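PDB 2I76: DUF2520 domain-containing protein from Thermotoga maritima, which is of unknown function but binds NADPH and is probably an NADP-dependent dehydrogenase-like protein. Local coordinates for residues T14-E19 with N40-Y45; S178-Y182 with E191-L197. The contacts are given in a common frame with arbitrary orientation. Residue numbers count along the deposited sequence, not the author numbering.

Contact 1: residues T14-E19 with N40-Y45; sequences TRFFLE and NLAEVY
Residues 14-19 end helix 12-19, and residues 40-44 end helix 35-44. The two run nearly parallel; their short axes approach to 11.4 Å and cross at -20°. They are the first two helices of a Rossmann-type nucleotide-binding domain, following parallel strands 6-8 and 30-31. The CA atoms of Arg15 and Leu41 lie 7.5 Å apart, those of Leu18 and Tyr45 6.8 Å. Tyr45 is the first residue to leave helical phi/psi (-132/-46). Its side chain (chi1 m, chi2 86°) reaches across to helix 12-19 and has the largest covered area here. Leu18 (m, t) points toward helix 35-44 and lays CD1 over one face of the Tyr45 ring, a CH-pi contact 3.5 Å from the centroid. Leu18 CD1 is also 4.3 Å from Leu41 CB. Leu41 (m, t) also touches Ile30 and the NADPH-binding Thr10, so the packing reaches the edge of the cofactor site. Thr14 OG1 hydrogen-bonds back to Gly11 O. Extended Arg15 (m, t, t) lies at the exposed margin, its NE 3.4 Å from Leu41 CD2, at the guanidinium edge. Tyr45 also nears the helix backbone, with Tyr45 CE2 3.2 Å from Glu19 N and Tyr45 OH 3.4 Å from Arg15 O.

Contact 2: residues S178-Y182 with E191-L197; sequences SKRIY and ELLIHTL
Tyr182 (chi1 m) lays its ring against Leu193, whose CD2 sits over one face in a CH-pi contact, 3.6 Å from the centroid. The contact joins two consecutive, steeply crossed helices in the all-helical part of the protein. Residues 178-182 lie in helix 171-183 and residues 191-197 in helix 190-207; the short axes approach to 10.0 Å and cross at 134°. The CA atoms of Lys179 and Glu191 are nearest, 6.8 Å apart. Ile194 (m, m) brings CD1 to 3.4 Å from Tyr182 CE1 and 3.3 Å from Ser178 CB. Leu197 CD1 meets the ring edge, 3.4 Å from Tyr182 OH. This helix pair is also a dimer surface. Ser178 OG hydrogen-bonds to Ala163 O of the second subunit, and Tyr182 packs on that same Ala163. Lys179 NZ forms a further salt bridge to Glu211 of the second subunit. Within the pair, the fully extended Lys179 side chain (all t) ends in a salt bridge, NZ to Glu191 OE2 at 2.7 Å, although the placing of OE2 is less sure.

Overall arrangement
Contact 1 lies in the N-terminal nucleotide-binding domain and contact 2 in the C-terminal helical part. They share no helix, and their centres are 39 Å apart. Contact 1 joins neighbouring, nearly parallel helices that follow strands of the sheet. It is partly buried, with exposed Arg15 and Glu19 at its margin, and no other chain of the assembly touches it. Contact 2 joins helices consecutive in sequence, is buried and is part of the dimer interface. Each has a leucine methyl over a tyrosine face. Only contact 2 adds a salt bridge between its segments, and its charges have further partners in the other subunit. The side chain of Thr14 is about 6 Å, and that of Leu197 about 8 Å, from a bound NADPH.

Contact 1: residues T14-E19 with N40-Y45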
loop_
_atom_site.group_PDB
_atom_site.type_symbol
_atom_site.label_atom_id
_atom_site.label_comp_id
_atom_site.label_asym_id
_atom_site.label_seq_id
_atom_site.Cartn_x
_atom_site.Cartn_y
_atom_site.Cartn_z
ATOM N N THR A 14 2.321 -26.086 3.439
ATOM C CA THR A 14 1.841 -27.366 2.941
ATOM C C THR A 14 0.527 -27.683 3.639
ATOM O O THR A 14 -0.384 -28.268 3.048
ATOM C CB THR A 14 2.856 -28.494 3.187
ATOM O OG1 THR A 14 3.041 -28.664 4.591
ATOM C CG2 THR A 14 4.196 -28.154 2.550
ATOM N N ARG A 15 0.429 -27.287 4.903
ATOM C CA ARG A 15 -0.798 -27.516 5.647
ATOM C C ARG A 15 -1.892 -26.817 4.861
ATOM O O ARG A 15 -3.065 -27.171 4.953
ATOM C CB ARG A 15 -0.710 -26.940 7.068
ATOM C CG ARG A 15 0.157 -27.750 7.999
ATOM C CD ARG A 15 0.112 -27.213 9.409
ATOM N NE ARG A 15 0.855 -28.066 10.335
ATOM C CZ ARG A 15 1.518 -27.616 11.400
ATOM N NH1 ARG A 15 1.539 -26.311 11.683
ATOM N NH2 ARG A 15 2.166 -28.472 12.179
ATOM N N PHE A 16 -1.491 -25.836 4.063
ATOM C CA PHE A 16 -2.435 -25.087 3.261
ATOM C C PHE A 16 -2.967 -25.926 2.110
ATOM O O PHE A 16 -4.148 -26.249 2.081
ATOM C CB PHE A 16 -1.773 -23.822 2.725
ATOM C CG PHE A 16 -2.689 -22.961 1.927
ATOM C CD1 PHE A 16 -3.799 -22.391 2.514
ATOM C CD2 PHE A 16 -2.453 -22.741 0.574
ATOM C CE1 PHE A 16 -4.684 -21.616 1.765
ATOM C CE2 PHE A 16 -3.332 -21.967 -0.189
ATOM C CZ PHE A 16 -4.451 -21.399 0.408
ATOM N N PHE A 17 -2.109 -26.290 1.165
ATOM C CA PHE A 17 -2.556 -27.096 0.026
ATOM C C PHE A 17 -3.219 -28.406 0.458
ATOM O O PHE A 17 -4.140 -28.897 -0.202
ATOM C CB PHE A 17 -1.390 -27.410 -0.908
ATOM C CG PHE A 17 -0.885 -26.223 -1.669
ATOM C CD1 PHE A 17 0.255 -25.530 -1.242
ATOM C CD2 PHE A 17 -1.497 -25.838 -2.852
ATOM C CE1 PHE A 17 0.788 -24.471 -1.989
ATOM C CE2 PHE A 17 -0.980 -24.787 -3.606
ATOM C CZ PHE A 17 0.174 -24.102 -3.172
ATOM N N LEU A 18 -2.736 -28.977 1.556
ATOM C CA LEU A 18 -3.311 -30.206 2.076
ATOM C C LEU A 18 -4.781 -29.936 2.402
ATOM O O LEU A 18 -5.697 -30.451 1.752
ATOM C CB LEU A 18 -2.587 -30.640 3.356
ATOM C CG LEU A 18 -1.246 -31.374 3.297
ATOM C CD1 LEU A 18 -0.753 -31.673 4.713
ATOM C CD2 LEU A 18 -1.412 -32.662 2.530
ATOM N N GLU A 19 -4.988 -29.115 3.421
ATOM C CA GLU A 19 -6.319 -28.744 3.878
ATOM C C GLU A 19 -7.303 -28.511 2.732
ATOM O O GLU A 19 -8.391 -29.090 2.709
ATOM C CB GLU A 19 -6.230 -27.480 4.732
ATOM C CG GLU A 19 -7.529 -27.088 5.404
ATOM C CD GLU A 19 -7.971 -28.094 6.435
ATOM O OE1 GLU A 19 -8.421 -29.192 6.039
ATOM O OE2 GLU A 19 -7.856 -27.785 7.640
ATOM N N ASN A 40 2.612 -36.455 11.761
ATOM C CA ASN A 40 1.509 -35.670 12.296
ATOM C C ASN A 40 0.607 -35.128 11.209
ATOM O O ASN A 40 -0.615 -35.133 11.351
ATOM C CB ASN A 40 2.010 -34.513 13.161
ATOM C CG ASN A 40 0.876 -33.628 13.632
ATOM O OD1 ASN A 40 0.619 -32.572 13.054
ATOM N ND2 ASN A 40 0.167 -34.070 14.669
ATOM N N LEU A 41 1.204 -34.658 10.121
ATOM C CA LEU A 41 0.414 -34.128 9.023
ATOM C C LEU A 41 -0.254 -35.284 8.282
ATOM O O LEU A 41 -1.307 -35.111 7.674
ATOM C CB LEU A 41 1.292 -33.303 8.087
ATOM C CG LEU A 41 2.082 -32.209 8.798
ATOM C CD1 LEU A 41 2.789 -31.398 7.762
ATOM C CD2 LEU A 41 1.173 -31.324 9.621
ATOM N N ALA A 42 0.358 -36.467 8.342
ATOM C CA ALA A 42 -0.232 -37.647 7.708
ATOM C C ALA A 42 -1.443 -38.059 8.567
ATOM O O ALA A 42 -2.463 -38.537 8.059
ATOM C CB ALA A 42 0.786 -38.788 7.645
ATOM N N GLU A 43 -1.310 -37.853 9.876
ATOM C CA GLU A 43 -2.362 -38.164 10.841
ATOM C C GLU A 43 -3.570 -37.244 10.638
ATOM O O GLU A 43 -4.719 -37.642 10.851
ATOM C CB GLU A 43 -1.831 -37.975 12.262
ATOM C CG GLU A 43 -2.818 -38.334 13.353
ATOM C CD GLU A 43 -2.363 -37.845 14.713
ATOM O OE1 GLU A 43 -1.226 -38.180 15.116
ATOM O OE2 GLU A 43 -3.141 -37.123 15.380
ATOM N N VAL A 44 -3.295 -36.012 10.221
ATOM C CA VAL A 44 -4.336 -35.023 10.004
ATOM C C VAL A 44 -4.828 -34.964 8.562
ATOM O O VAL A 44 -5.894 -34.409 8.285
ATOM C CB VAL A 44 -3.828 -33.628 10.417
ATOM C CG1 VAL A 44 -4.925 -32.593 10.244
ATOM C CG2 VAL A 44 -3.337 -33.668 11.856
ATOM N N TYR A 45 -4.061 -35.531 7.637
ATOM C CA TYR A 45 -4.466 -35.488 6.237
ATOM C C TYR A 45 -4.389 -36.838 5.518
ATOM O O TYR A 45 -5.316 -37.198 4.789
ATOM C CB TYR A 45 -3.640 -34.436 5.485
ATOM C CG TYR A 45 -3.694 -33.031 6.078
ATOM C CD1 TYR A 45 -2.831 -32.646 7.113
ATOM C CD2 TYR A 45 -4.591 -32.084 5.595
ATOM C CE1 TYR A 45 -2.858 -31.348 7.649
ATOM C CE2 TYR A 45 -4.626 -30.786 6.123
ATOM C CZ TYR A 45 -3.755 -30.428 7.149
ATOM O OH TYR A 45 -3.783 -29.153 7.665
#

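Contact 2: residues S178-Y182 with E191-L197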
loop_
_atom_site.group_PDB
_atom_site.type_symbol
_atom_site.label_atom_id
_atom_site.label_comp_id
_atom_site.label_asym_id
_atom_site.label_seq_id
_atom_site.Cartn_x
_atom_site.Cartn_y
_atom_site.Cartn_z
ATOM N N SER A 178 8.295 8.156 7.549
ATOM C CA SER A 178 7.269 8.907 8.253
ATOM C C SER A 178 7.323 8.722 9.765
ATOM O O SER A 178 7.223 9.693 10.519
ATOM C CB SER A 178 5.899 8.499 7.761
ATOM O OG SER A 178 5.804 8.712 6.379
ATOM N N LYS A 179 7.464 7.481 10.215
ATOM C CA LYS A 179 7.525 7.226 11.648
ATOM C C LYS A 179 8.683 8.002 12.218
ATOM O O LYS A 179 8.644 8.468 13.352
ATOM C CB LYS A 179 7.732 5.744 11.943
ATOM C CG LYS A 179 8.134 5.465 13.386
ATOM C CD LYS A 179 8.273 3.983 13.625
ATOM C CE LYS A 179 8.501 3.692 15.093
ATOM N NZ LYS A 179 8.572 2.225 15.369
ATOM N N ARG A 180 9.725 8.144 11.420
ATOM C CA ARG A 180 10.881 8.871 11.888
ATOM C C ARG A 180 10.537 10.329 12.135
ATOM O O ARG A 180 10.926 10.893 13.163
ATOM C CB ARG A 180 12.053 8.730 10.896
ATOM C CG ARG A 180 12.866 7.429 11.109
ATOM C CD ARG A 180 14.138 7.389 10.288
ATOM N NE ARG A 180 14.943 8.587 10.484
ATOM C CZ ARG A 180 15.932 8.953 9.675
ATOM N NH1 ARG A 180 16.235 8.205 8.617
ATOM N NH2 ARG A 180 16.605 10.076 9.913
ATOM N N ILE A 181 9.784 10.938 11.223
ATOM C CA ILE A 181 9.439 12.340 11.406
ATOM C C ILE A 181 8.260 12.556 12.352
ATOM O O ILE A 181 8.071 13.661 12.834
ATOM C CB ILE A 181 9.196 13.067 10.040
ATOM C CG1 ILE A 181 7.709 13.254 9.787
ATOM C CG2 ILE A 181 9.857 12.307 8.907
ATOM C CD1 ILE A 181 7.194 14.590 10.292
ATOM N N TYR A 182 7.473 11.516 12.619
ATOM C CA TYR A 182 6.355 11.649 13.553
ATOM C C TYR A 182 6.905 11.611 14.947
ATOM O O TYR A 182 6.343 12.211 15.865
ATOM C CB TYR A 182 5.333 10.524 13.394
ATOM C CG TYR A 182 4.329 10.829 12.319
ATOM C CD1 TYR A 182 3.650 9.812 11.659
ATOM C CD2 TYR A 182 4.098 12.149 11.918
ATOM C CE1 TYR A 182 2.777 10.101 10.619
ATOM C CE2 TYR A 182 3.236 12.444 10.893
ATOM C CZ TYR A 182 2.578 11.420 10.238
ATOM O OH TYR A 182 1.746 11.721 9.181
ATOM N N GLU A 191 2.660 4.469 14.203
ATOM C CA GLU A 191 2.254 3.345 13.351
ATOM C C GLU A 191 0.764 3.361 13.037
ATOM O O GLU A 191 0.357 3.024 11.926
ATOM C CB GLU A 191 2.601 1.996 13.996
ATOM C CG GLU A 191 3.982 1.436 13.677
ATOM C CD GLU A 191 5.071 2.061 14.522
ATOM O OE1 GLU A 191 4.747 2.583 15.617
ATOM O OE2 GLU A 191 6.248 2.017 14.102
ATOM N N LEU A 192 -0.043 3.732 14.026
ATOM C CA LEU A 192 -1.484 3.804 13.854
ATOM C C LEU A 192 -1.705 4.834 12.764
ATOM O O LEU A 192 -2.233 4.544 11.693
ATOM C CB LEU A 192 -2.139 4.289 15.144
ATOM C CG LEU A 192 -1.677 3.642 16.456
ATOM C CD1 LEU A 192 -2.440 4.269 17.638
ATOM C CD2 LEU A 192 -1.909 2.128 16.398
ATOM N N LEU A 193 -1.283 6.052 13.063
ATOM C CA LEU A 193 -1.392 7.163 12.135
ATOM C C LEU A 193 -0.923 6.742 10.729
ATOM O O LEU A 193 -1.593 7.016 9.733
ATOM C CB LEU A 193 -0.551 8.322 12.683
ATOM C CG LEU A 193 -0.577 9.712 12.051
ATOM C CD1 LEU A 193 -2.015 10.225 11.912
ATOM C CD2 LEU A 193 0.258 10.635 12.917
ATOM N N ILE A 194 0.221 6.065 10.664
ATOM C CA ILE A 194 0.779 5.593 9.400
ATOM C C ILE A 194 -0.163 4.612 8.728
ATOM O O ILE A 194 -0.453 4.730 7.536
ATOM C CB ILE A 194 2.130 4.848 9.594
ATOM C CG1 ILE A 194 3.187 5.792 10.157
ATOM C CG2 ILE A 194 2.609 4.277 8.268
ATOM C CD1 ILE A 194 3.423 7.013 9.308
ATOM N N HIS A 195 -0.624 3.626 9.486
ATOM C CA HIS A 195 -1.523 2.616 8.938
ATOM C C HIS A 195 -2.758 3.239 8.302
ATOM O O HIS A 195 -3.204 2.807 7.230
ATOM C CB HIS A 195 -1.964 1.641 10.028
ATOM C CG HIS A 195 -3.021 0.686 9.579
ATOM N ND1 HIS A 195 -2.802 -0.250 8.592
ATOM C CD2 HIS A 195 -4.317 0.551 9.944
ATOM C CE1 HIS A 195 -3.917 -0.922 8.367
ATOM N NE2 HIS A 195 -4.852 -0.455 9.175
ATOM N N THR A 196 -3.309 4.253 8.967
ATOM C CA THR A 196 -4.509 4.909 8.465
ATOM C C THR A 196 -4.203 5.556 7.134
ATOM O O THR A 196 -4.894 5.316 6.146
ATOM C CB THR A 196 -5.059 6.001 9.436
ATOM O OG1 THR A 196 -5.441 5.419 10.698
ATOM C CG2 THR A 196 -6.270 6.685 8.796
ATOM N N LEU A 197 -3.155 6.370 7.116
ATOM C CA LEU A 197 -2.730 7.069 5.913
ATOM C C LEU A 197 -2.491 6.114 4.751
ATOM O O LEU A 197 -2.926 6.365 3.632
ATOM C CB LEU A 197 -1.439 7.839 6.197
ATOM C CG LEU A 197 -1.533 9.097 7.068
ATOM C CD1 LEU A 197 -0.234 9.318 7.832
ATOM C CD2 LEU A 197 -1.851 10.293 6.185
#